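Local coordinates for protein putative ATP-dependent endonuclease of the OLD family (Thermus scotoductus, PDB 6P74) that degrades linear or supercoiled double-stranded DNA from 5' to 3', nicks and linearizes circular DNA, and hydrolyses ATP in a DNA-stimulated manner, at residues L2-V7 with D15-L20; E71-F76 with A89-C94; R11-I16 with K34-R39. One frame throughout, in Å; residues are numbered along the deposited sequence.

Contact 1. Residues L2-V7 with D15-L20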
loop_
_atom_site.group_PDB
_atom_site.type_symbol
_atom_site.label_atom_id
_atom_site.label_comp_id
_atom_site.label_asym_id
_atom_site.label_seq_id
_atom_site.Cartn_x
_atom_site.Cartn_y
_atom_site.Cartn_z
ATOM N N LEU A 2 18.488 -13.637 9.382
ATOM C CA LEU A 2 18.947 -12.441 8.699
ATOM C C LEU A 2 19.952 -11.703 9.576
ATOM O O LEU A 2 19.830 -11.676 10.801
ATOM C CB LEU A 2 17.761 -11.547 8.335
ATOM C CG LEU A 2 16.680 -12.384 7.624
ATOM C CD1 LEU A 2 15.502 -11.547 7.210
ATOM C CD2 LEU A 2 17.245 -13.146 6.412
ATOM N N LYS A 3 20.981 -11.145 8.939
ATOM C CA LYS A 3 22.093 -10.528 9.633
ATOM C C LYS A 3 22.246 -9.050 9.336
ATOM O O LYS A 3 22.836 -8.328 10.143
ATOM C CB LYS A 3 23.402 -11.239 9.259
ATOM C CG LYS A 3 23.647 -12.532 10.013
ATOM C CD LYS A 3 23.850 -12.234 11.502
ATOM C CE LYS A 3 24.320 -13.462 12.247
ATOM N NZ LYS A 3 24.672 -13.112 13.647
ATOM N N ARG A 4 21.728 -8.577 8.213
ATOM C CA ARG A 4 22.044 -7.222 7.814
ATOM C C ARG A 4 21.115 -6.900 6.664
ATOM O O ARG A 4 20.704 -7.806 5.932
ATOM C CB ARG A 4 23.534 -7.102 7.484
ATOM C CG ARG A 4 23.963 -5.798 6.891
ATOM C CD ARG A 4 25.461 -5.827 6.682
ATOM N NE ARG A 4 25.955 -4.642 5.978
ATOM C CZ ARG A 4 27.134 -4.574 5.361
ATOM N NH1 ARG A 4 27.946 -5.625 5.354
ATOM N NH2 ARG A 4 27.499 -3.458 4.743
ATOM N N LEU A 5 20.758 -5.622 6.545
ATOM C CA LEU A 5 19.904 -5.133 5.472
ATOM C C LEU A 5 20.540 -3.864 4.925
ATOM O O LEU A 5 20.915 -2.978 5.698
ATOM C CB LEU A 5 18.472 -4.846 5.926
ATOM C CG LEU A 5 17.605 -4.077 4.924
ATOM C CD1 LEU A 5 17.205 -4.981 3.790
ATOM C CD2 LEU A 5 16.385 -3.533 5.608
ATOM N N GLN A 6 20.659 -3.769 3.603
ATOM C CA GLN A 6 21.093 -2.536 2.952
ATOM C C GLN A 6 20.035 -2.115 1.950
ATOM O O GLN A 6 19.550 -2.940 1.171
ATOM C CB GLN A 6 22.441 -2.694 2.262
ATOM C CG GLN A 6 23.584 -2.856 3.232
ATOM C CD GLN A 6 24.813 -3.494 2.601
ATOM O OE1 GLN A 6 24.777 -4.645 2.139
ATOM N NE2 GLN A 6 25.912 -2.749 2.579
ATOM N N VAL A 7 19.659 -0.841 1.987
ATOM C CA VAL A 7 18.638 -0.323 1.093
ATOM C C VAL A 7 19.134 0.981 0.495
ATOM O O VAL A 7 19.589 1.871 1.221
ATOM C CB VAL A 7 17.299 -0.118 1.820
ATOM C CG1 VAL A 7 16.238 0.337 0.850
ATOM C CG2 VAL A 7 16.871 -1.404 2.488
ATOM N N ASP A 15 19.667 5.719 1.628
ATOM C CA ASP A 15 20.822 4.859 1.875
ATOM C C ASP A 15 20.639 4.500 3.348
ATOM O O ASP A 15 20.399 5.387 4.176
ATOM C CB ASP A 15 22.111 5.561 1.452
ATOM C CG ASP A 15 23.336 4.666 1.587
ATOM O OD1 ASP A 15 23.277 3.670 2.335
ATOM O OD2 ASP A 15 24.366 4.953 0.940
ATOM N N ILE A 16 20.759 3.213 3.677
ATOM C CA ILE A 16 20.639 2.763 5.057
ATOM C C ILE A 16 21.317 1.406 5.109
ATOM O O ILE A 16 21.349 0.653 4.132
ATOM C CB ILE A 16 19.238 2.659 5.705
ATOM C CG1 ILE A 16 18.359 1.748 4.857
ATOM C CG2 ILE A 16 18.626 4.047 5.864
ATOM C CD1 ILE A 16 17.302 1.006 5.636
ATOM N N ASP A 17 21.817 1.084 6.294
ATOM C CA ASP A 17 22.551 -0.152 6.522
ATOM C C ASP A 17 22.368 -0.528 7.989
ATOM O O ASP A 17 22.889 0.164 8.869
ATOM C CB ASP A 17 24.020 0.063 6.162
ATOM C CG ASP A 17 24.853 -1.191 6.299
ATOM O OD1 ASP A 17 24.325 -2.234 6.770
ATOM O OD2 ASP A 17 26.052 -1.115 5.936
ATOM N N LEU A 18 21.631 -1.598 8.273
ATOM C CA LEU A 18 21.511 -1.908 9.691
ATOM C C LEU A 18 21.747 -3.381 9.973
ATOM O O LEU A 18 21.403 -4.246 9.161
ATOM C CB LEU A 18 20.136 -1.503 10.251
ATOM C CG LEU A 18 18.921 -2.236 9.711
ATOM C CD1 LEU A 18 17.898 -2.448 10.833
ATOM C CD2 LEU A 18 18.329 -1.419 8.594
ATOM N N PRO A 19 22.324 -3.696 11.128
ATOM C CA PRO A 19 22.408 -5.101 11.537
ATOM C C PRO A 19 21.043 -5.619 11.940
ATOM O O PRO A 19 20.154 -4.863 12.348
ATOM C CB PRO A 19 23.359 -5.078 12.734
ATOM C CG PRO A 19 23.166 -3.658 13.317
ATOM C CD PRO A 19 22.953 -2.778 12.101
ATOM N N LEU A 20 20.882 -6.930 11.801
ATOM C CA LEU A 20 19.685 -7.625 12.232
ATOM C C LEU A 20 20.092 -8.713 13.211
ATOM O O LEU A 20 21.074 -9.418 12.984
ATOM C CB LEU A 20 18.934 -8.216 11.045
ATOM C CG LEU A 20 18.437 -7.199 10.016
ATOM C CD1 LEU A 20 17.937 -7.931 8.784
ATOM C CD2 LEU A 20 17.328 -6.368 10.591
#
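Arg-4 grips the carboxylate of Asp-17 side-on with two nitrogens: NE reaches OD1 and NH2 reaches OD2, each at 3.0 Å. Both oxygens are met on their syn side, guanidinium and carboxylate planes only 11° apart. Arg-4 CG stands anti to the backbone N (chi1 172°), and the chain runs on extended to NE, spanning the diagonal between neighbouring non-hydrogen-bonded pairs. Gln-6 lies alongside Asp-17, its CG 3.7 Å from OD1; its OE1, above one guanidinium face of Arg-4, accepts a hydrogen bond from His-75.

Leu-5 and Leu-18 exchange a reciprocal pair of backbone bonds. Val-7 N donates to Ile-16 O, while the return bond is weak, and Leu-20 N closes the far end on Lys-3 O.

The opposite face is aliphatic, as suits a surface covered by helix 34-45: Val-7 CB meets Ile-16 CG1 at 3.7 Å, and Leu-5 and Leu-18 touch through their CD2 methyls. At the end of the pairing Leu-20 CD1 lies 3.6 Å from Leu-2 CB, beside Ile-306 of strand 304-308. Lys-3 and Arg-4 form a classic bulge opposite His-75. This antiparallel beta hairpin, largely polar on the Arg-4 and Asp-17 face, opens the ATPase domain.

Contact 2. Residues E71-F76 with A89-C94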
loop_
_atom_site.group_PDB
_atom_site.type_symbol
_atom_site.label_atom_id
_atom_site.label_comp_id
_atom_site.label_asym_id
_atom_site.label_seq_id
_atom_site.Cartn_x
_atom_site.Cartn_y
_atom_site.Cartn_z
ATOM N N GLU A 71 18.187 -0.662 -4.767
ATOM C CA GLU A 71 19.076 -1.754 -4.367
ATOM C C GLU A 71 18.710 -2.209 -2.960
ATOM O O GLU A 71 18.837 -1.432 -2.013
ATOM C CB GLU A 71 20.537 -1.306 -4.393
ATOM C CG GLU A 71 21.361 -1.779 -5.545
ATOM C CD GLU A 71 22.829 -1.453 -5.334
ATOM O OE1 GLU A 71 23.293 -0.397 -5.819
ATOM O OE2 GLU A 71 23.511 -2.245 -4.652
ATOM N N ILE A 72 18.296 -3.462 -2.807
ATOM C CA ILE A 72 18.059 -4.036 -1.489
ATOM C C ILE A 72 18.924 -5.282 -1.339
ATOM O O ILE A 72 18.787 -6.239 -2.110
ATOM C CB ILE A 72 16.579 -4.365 -1.266
ATOM C CG1 ILE A 72 15.731 -3.119 -1.498
ATOM C CG2 ILE A 72 16.385 -4.863 0.134
ATOM C CD1 ILE A 72 14.283 -3.408 -1.742
ATOM N N THR A 73 19.798 -5.277 -0.335
ATOM C CA THR A 73 20.695 -6.396 -0.068
ATOM C C THR A 73 20.367 -6.983 1.301
ATOM O O THR A 73 20.395 -6.266 2.306
ATOM C CB THR A 73 22.161 -5.942 -0.124
ATOM O OG1 THR A 73 22.441 -5.346 -1.395
ATOM C CG2 THR A 73 23.093 -7.121 0.088
ATOM N N VAL A 74 20.063 -8.278 1.351
ATOM C CA VAL A 74 19.808 -8.959 2.617
ATOM C C VAL A 74 20.899 -9.995 2.846
ATOM O O VAL A 74 21.126 -10.863 1.999
ATOM C CB VAL A 74 18.425 -9.617 2.647
ATOM C CG1 VAL A 74 18.121 -10.078 4.048
ATOM C CG2 VAL A 74 17.377 -8.646 2.165
ATOM N N HIS A 75 21.572 -9.905 3.988
ATOM C CA HIS A 75 22.616 -10.840 4.377
ATOM C C HIS A 75 22.085 -11.828 5.406
ATOM O O HIS A 75 21.244 -11.490 6.243
ATOM C CB HIS A 75 23.821 -10.117 4.975
ATOM C CG HIS A 75 24.402 -9.060 4.094
ATOM N ND1 HIS A 75 25.671 -9.152 3.561
ATOM C CD2 HIS A 75 23.902 -7.872 3.678
ATOM C CE1 HIS A 75 25.927 -8.066 2.854
ATOM N NE2 HIS A 75 24.870 -7.274 2.907
ATOM N N PHE A 76 22.594 -13.055 5.353
ATOM C CA PHE A 76 22.113 -14.067 6.276
ATOM C C PHE A 76 23.228 -15.042 6.630
ATOM O O PHE A 76 24.314 -15.032 6.051
ATOM C CB PHE A 76 20.910 -14.800 5.694
ATOM C CG PHE A 76 21.173 -15.390 4.346
ATOM C CD1 PHE A 76 21.916 -16.550 4.218
ATOM C CD2 PHE A 76 20.688 -14.783 3.204
ATOM C CE1 PHE A 76 22.167 -17.091 2.982
ATOM C CE2 PHE A 76 20.931 -15.316 1.974
ATOM C CZ PHE A 76 21.672 -16.477 1.862
ATOM N N ALA A 89 24.111 -13.819 0.910
ATOM C CA ALA A 89 23.277 -12.633 0.765
ATOM C C ALA A 89 22.642 -12.631 -0.614
ATOM O O ALA A 89 23.141 -13.260 -1.545
ATOM C CB ALA A 89 24.076 -11.342 0.976
ATOM N N PHE A 90 21.528 -11.913 -0.721
ATOM C CA PHE A 90 20.844 -11.655 -1.975
ATOM C C PHE A 90 20.798 -10.154 -2.201
ATOM O O PHE A 90 20.638 -9.389 -1.246
ATOM C CB PHE A 90 19.426 -12.205 -1.948
ATOM C CG PHE A 90 19.341 -13.656 -1.637
ATOM C CD1 PHE A 90 20.320 -14.537 -2.089
ATOM C CD2 PHE A 90 18.262 -14.158 -0.934
ATOM C CE1 PHE A 90 20.233 -15.892 -1.825
ATOM C CE2 PHE A 90 18.160 -15.521 -0.665
ATOM C CZ PHE A 90 19.145 -16.385 -1.100
ATOM N N ARG A 91 20.944 -9.728 -3.459
ATOM C CA ARG A 91 20.861 -8.313 -3.817
ATOM C C ARG A 91 19.801 -8.132 -4.892
ATOM O O ARG A 91 19.947 -8.653 -6.003
ATOM C CB ARG A 91 22.193 -7.746 -4.309
ATOM C CG ARG A 91 22.085 -6.255 -4.566
ATOM C CD ARG A 91 23.121 -5.731 -5.522
ATOM N NE ARG A 91 24.460 -5.775 -4.953
ATOM C CZ ARG A 91 25.501 -6.347 -5.550
ATOM N NH1 ARG A 91 25.355 -6.912 -6.745
ATOM N NH2 ARG A 91 26.692 -6.339 -4.961
ATOM N N LEU A 92 18.743 -7.387 -4.560
ATOM C CA LEU A 92 17.643 -7.129 -5.477
ATOM C C LEU A 92 17.823 -5.731 -6.046
ATOM O O LEU A 92 17.895 -4.753 -5.291
ATOM C CB LEU A 92 16.288 -7.265 -4.779
ATOM C CG LEU A 92 15.041 -7.052 -5.653
ATOM C CD1 LEU A 92 14.967 -8.089 -6.738
ATOM C CD2 LEU A 92 13.764 -7.086 -4.814
ATOM N N THR A 93 17.922 -5.639 -7.367
ATOM C CA THR A 93 18.102 -4.364 -8.039
ATOM C C THR A 93 16.915 -4.117 -8.953
ATOM O O THR A 93 16.424 -5.039 -9.610
ATOM C CB THR A 93 19.406 -4.325 -8.855
ATOM O OG1 THR A 93 20.519 -4.687 -8.026
ATOM C CG2 THR A 93 19.636 -2.932 -9.406
ATOM N N CYS A 94 16.444 -2.874 -8.986
ATOM C CA CYS A 94 15.452 -2.452 -9.968
ATOM C C CYS A 94 15.904 -1.124 -10.551
ATOM O O CYS A 94 15.944 -0.114 -9.840
ATOM C CB CYS A 94 14.063 -2.328 -9.350
ATOM S SG CYS A 94 12.811 -1.804 -10.546
#
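Phe-76 points the edge of its ring at the face of Phe-90, with CE2 3.7 Å above the centre of that ring and the two planes at 64°. Its CG sits between the backbone N and the carbonyl carbon (chi1 55°); the ring lies with Ala-89 N over one face. Large, flat side chains suit this buried end, where Leu-45 and Leu-105 also touch Phe-90.

On the other face of the sheet, the small Ala-89 leaves room for a CH-pi contact: its CB lies 4.0 Å from the centroid of the His-75 ring, whose NE2 is hydrogen-bonded to Gln-6 OE1. Arg-91 leads off with CG anti to the backbone N (chi1 -176°), and Thr-73 OG1 rests on that CG at 3.3 Å. Further out the chain bends, and Glu-71 OE2 forms a long salt bridge to Arg-91 NE at 3.7 Å, well out of the guanidinium plane; Arg-91 NH1 has a salt bridge to Glu-106.

Reciprocal backbone bonds join Ile-72 to Leu-92 and Val-74 to Phe-90. Ile-72 and Val-74 turn their branched side chains to helix 34-45. This is regular antiparallel beta-ladder pairing inside the ATPase domain's antiparallel sheet.

Contact 3. Residues R11-I16 with K34-R39. With SO4 (sulfate ion), chain D.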
loop_
_atom_site.group_PDB
_atom_site.type_symbol
_atom_site.label_atom_id
_atom_site.label_comp_id
_atom_site.label_asym_id
_atom_site.label_seq_id
_atom_site.Cartn_x
_atom_site.Cartn_y
_atom_site.Cartn_z
ATOM N N ARG A 11 11.859 4.085 -2.014
ATOM C CA ARG A 11 10.913 4.989 -1.360
ATOM C C ARG A 11 11.650 6.064 -0.566
ATOM O O ARG A 11 12.443 6.822 -1.136
ATOM C CB ARG A 11 9.936 4.192 -0.489
ATOM C CG ARG A 11 8.928 3.417 -1.335
ATOM C CD ARG A 11 8.167 2.357 -0.554
ATOM N NE ARG A 11 7.575 1.354 -1.447
ATOM C CZ ARG A 11 6.705 0.420 -1.063
ATOM N NH1 ARG A 11 6.303 0.357 0.204
ATOM N NH2 ARG A 11 6.226 -0.449 -1.947
ATOM N N CYS A 12 11.410 6.147 0.740
ATOM C CA CYS A 12 12.071 7.173 1.538
ATOM C C CYS A 12 13.487 6.791 1.962
ATOM O O CYS A 12 14.187 7.640 2.529
ATOM C CB CYS A 12 11.223 7.517 2.772
ATOM S SG CYS A 12 10.804 6.128 3.861
ATOM N N LEU A 13 13.938 5.562 1.683
ATOM C CA LEU A 13 15.230 5.067 2.168
ATOM C C LEU A 13 16.290 5.348 1.114
ATOM O O LEU A 13 16.535 4.541 0.213
ATOM C CB LEU A 13 15.154 3.578 2.496
ATOM C CG LEU A 13 14.059 3.145 3.477
ATOM C CD1 LEU A 13 14.115 1.648 3.736
ATOM C CD2 LEU A 13 14.181 3.921 4.778
ATOM N N GLU A 14 16.953 6.499 1.235
ATOM C CA GLU A 14 17.990 6.846 0.271
ATOM C C GLU A 14 19.187 5.918 0.402
ATOM O O GLU A 14 19.665 5.361 -0.598
ATOM C CB GLU A 14 18.416 8.297 0.441
ATOM C CG GLU A 14 19.632 8.669 -0.385
ATOM C CD GLU A 14 19.726 10.157 -0.666
ATOM O OE1 GLU A 14 20.047 10.513 -1.820
ATOM O OE2 GLU A 14 19.479 10.972 0.254
ATOM N N ASP A 15 19.667 5.719 1.628
ATOM C CA ASP A 15 20.822 4.859 1.875
ATOM C C ASP A 15 20.639 4.500 3.348
ATOM O O ASP A 15 20.399 5.387 4.176
ATOM C CB ASP A 15 22.111 5.561 1.452
ATOM C CG ASP A 15 23.336 4.666 1.587
ATOM O OD1 ASP A 15 23.277 3.670 2.335
ATOM O OD2 ASP A 15 24.366 4.953 0.940
ATOM N N ILE A 16 20.759 3.213 3.677
ATOM C CA ILE A 16 20.639 2.763 5.057
ATOM C C ILE A 16 21.317 1.406 5.109
ATOM O O ILE A 16 21.349 0.653 4.132
ATOM C CB ILE A 16 19.238 2.659 5.705
ATOM C CG1 ILE A 16 18.359 1.748 4.857
ATOM C CG2 ILE A 16 18.626 4.047 5.864
ATOM C CD1 ILE A 16 17.302 1.006 5.636
ATOM N N LYS A 34 10.341 3.335 9.184
ATOM C CA LYS A 34 10.055 2.122 9.952
ATOM C C LYS A 34 9.461 0.999 9.098
ATOM O O LYS A 34 10.052 -0.078 8.954
ATOM C CB LYS A 34 9.083 2.501 11.085
ATOM C CG LYS A 34 9.053 1.582 12.284
ATOM C CD LYS A 34 8.672 2.361 13.589
ATOM C CE LYS A 34 7.193 2.740 13.686
ATOM N NZ LYS A 34 6.841 4.018 12.990
ATOM N N THR A 35 8.274 1.243 8.541
ATOM C CA THR A 35 7.562 0.213 7.796
ATOM C C THR A 35 8.249 -0.085 6.468
ATOM O O THR A 35 8.208 -1.224 5.987
ATOM C CB THR A 35 6.109 0.651 7.587
ATOM O OG1 THR A 35 5.469 0.780 8.863
ATOM C CG2 THR A 35 5.345 -0.358 6.756
ATOM N N THR A 36 8.905 0.917 5.883
ATOM C CA THR A 36 9.589 0.720 4.613
ATOM C C THR A 36 10.770 -0.234 4.761
ATOM O O THR A 36 11.056 -1.020 3.852
ATOM C CB THR A 36 10.019 2.080 4.061
ATOM O OG1 THR A 36 8.853 2.910 3.888
ATOM C CG2 THR A 36 10.743 1.932 2.728
ATOM N N ILE A 37 11.461 -0.198 5.905
ATOM C CA ILE A 37 12.465 -1.222 6.181
ATOM C C ILE A 37 11.836 -2.609 6.105
ATOM O O ILE A 37 12.356 -3.508 5.433
ATOM C CB ILE A 37 13.132 -0.981 7.548
ATOM C CG1 ILE A 37 14.054 0.243 7.483
ATOM C CG2 ILE A 37 13.902 -2.227 8.000
ATOM C CD1 ILE A 37 14.617 0.673 8.823
ATOM N N LEU A 38 10.708 -2.808 6.790
ATOM C CA LEU A 38 10.082 -4.124 6.771
ATOM C C LEU A 38 9.661 -4.522 5.359
ATOM O O LEU A 38 9.847 -5.681 4.958
ATOM C CB LEU A 38 8.884 -4.163 7.706
ATOM C CG LEU A 38 9.181 -3.861 9.169
ATOM C CD1 LEU A 38 7.958 -4.181 9.995
ATOM C CD2 LEU A 38 10.378 -4.671 9.634
ATOM N N ARG A 39 9.076 -3.587 4.591
ATOM C CA ARG A 39 8.619 -3.937 3.244
ATOM C C ARG A 39 9.795 -4.320 2.341
ATOM O O ARG A 39 9.670 -5.216 1.494
ATOM C CB ARG A 39 7.814 -2.791 2.634
ATOM C CG ARG A 39 6.617 -2.355 3.484
ATOM C CD ARG A 39 5.393 -3.274 3.361
ATOM N NE ARG A 39 4.256 -2.561 2.773
ATOM C CZ ARG A 39 3.408 -1.789 3.451
ATOM N NH1 ARG A 39 3.541 -1.625 4.762
ATOM N NH2 ARG A 39 2.418 -1.176 2.812
HETATM S S SO4 D . 6.821 4.102 8.082
HETATM O O1 SO4 D . 7.956 4.971 8.365
HETATM O O2 SO4 D . 6.882 2.942 8.961
HETATM O O3 SO4 D . 5.581 4.824 8.334
HETATM O O4 SO4 D . 6.862 3.676 6.688
HETATM O O HOH W 1 6.676 1.498 2.696
#
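The guanidinium of Arg-11 reaches the helix through a water at its edge: NH1 donates to this water, in plane, at 2.8 Å, and the water is hydrogen-bonded to Thr-36 OG1 at 2.9 Å. Arg-39 CB approaches the same guanidinium obliquely. Arg-11 NH1 in turn comes obliquely to the guanidinium of Arg-39, 4.4 Å from its NE. Arg-56 of the second subunit adds like charge near Arg-39; salt bridges from Arg-11 NE to Asp-60 and from Arg-39 NH1 to Glu-276 probably ease the repulsion. Arg-11 CB rests against Thr-36 CG2, and the extended chain carries the guanidinium past it toward Arg-39.

Thr-36 suits this boundary because it has a polar and an apolar branch. CG2 stands anti to the backbone N and meets Leu-13 CD1 at 3.5 Å, the two side chains lying alongside and pointing opposite ways. OG1 faces the water and lies 3.8 Å from Cys-12 SG; a platinum ion bound in the crystal is about 3 Å from the Thr-36 side chain. Ile-37 CG1 is touched by Leu-13 CD1 at 4.0 Å and by Ile-16 CD1 at 3.8 Å; branched aliphatic side chains suit this apolar seam between hairpin and helix.

At the helix N-terminus a sulfate, probably from the crystallisation liquor, is hydrogen-bonded to Gly-31 N and Gly-33 N; its O2, near Thr-35, is less surely placed. Lys-34 NZ is hydrogen-bonded to Gly-28 O. Lys-34 and Thr-35 belong to the inferred ATP-binding site, and the strand-loop-helix around the anion is consistent with a Walker A P-loop.

Overall arrangement
All three contacts lie in the N-terminal part of the ATPase domain. Contacts 1 and 2 have centres about 10 Å apart and belong to one antiparallel sheet, in which strands 2-10 and 70-76 are neighbours. Contact 3 is centred about 10 Å from contact 1, with which it shares Asp-15 and Ile-16, and about 13 Å from contact 2, which it does not touch. Along the chain the hairpin comes first, then helix 34-45, and last the pairing of 71-76 with 89-94. Leu-5 packs on both Ile-37 and Ile-72. The antiparallel sheet thus lies against the helix that follows the inferred nucleotide-binding loop, joining that loop to the domain's beta framework.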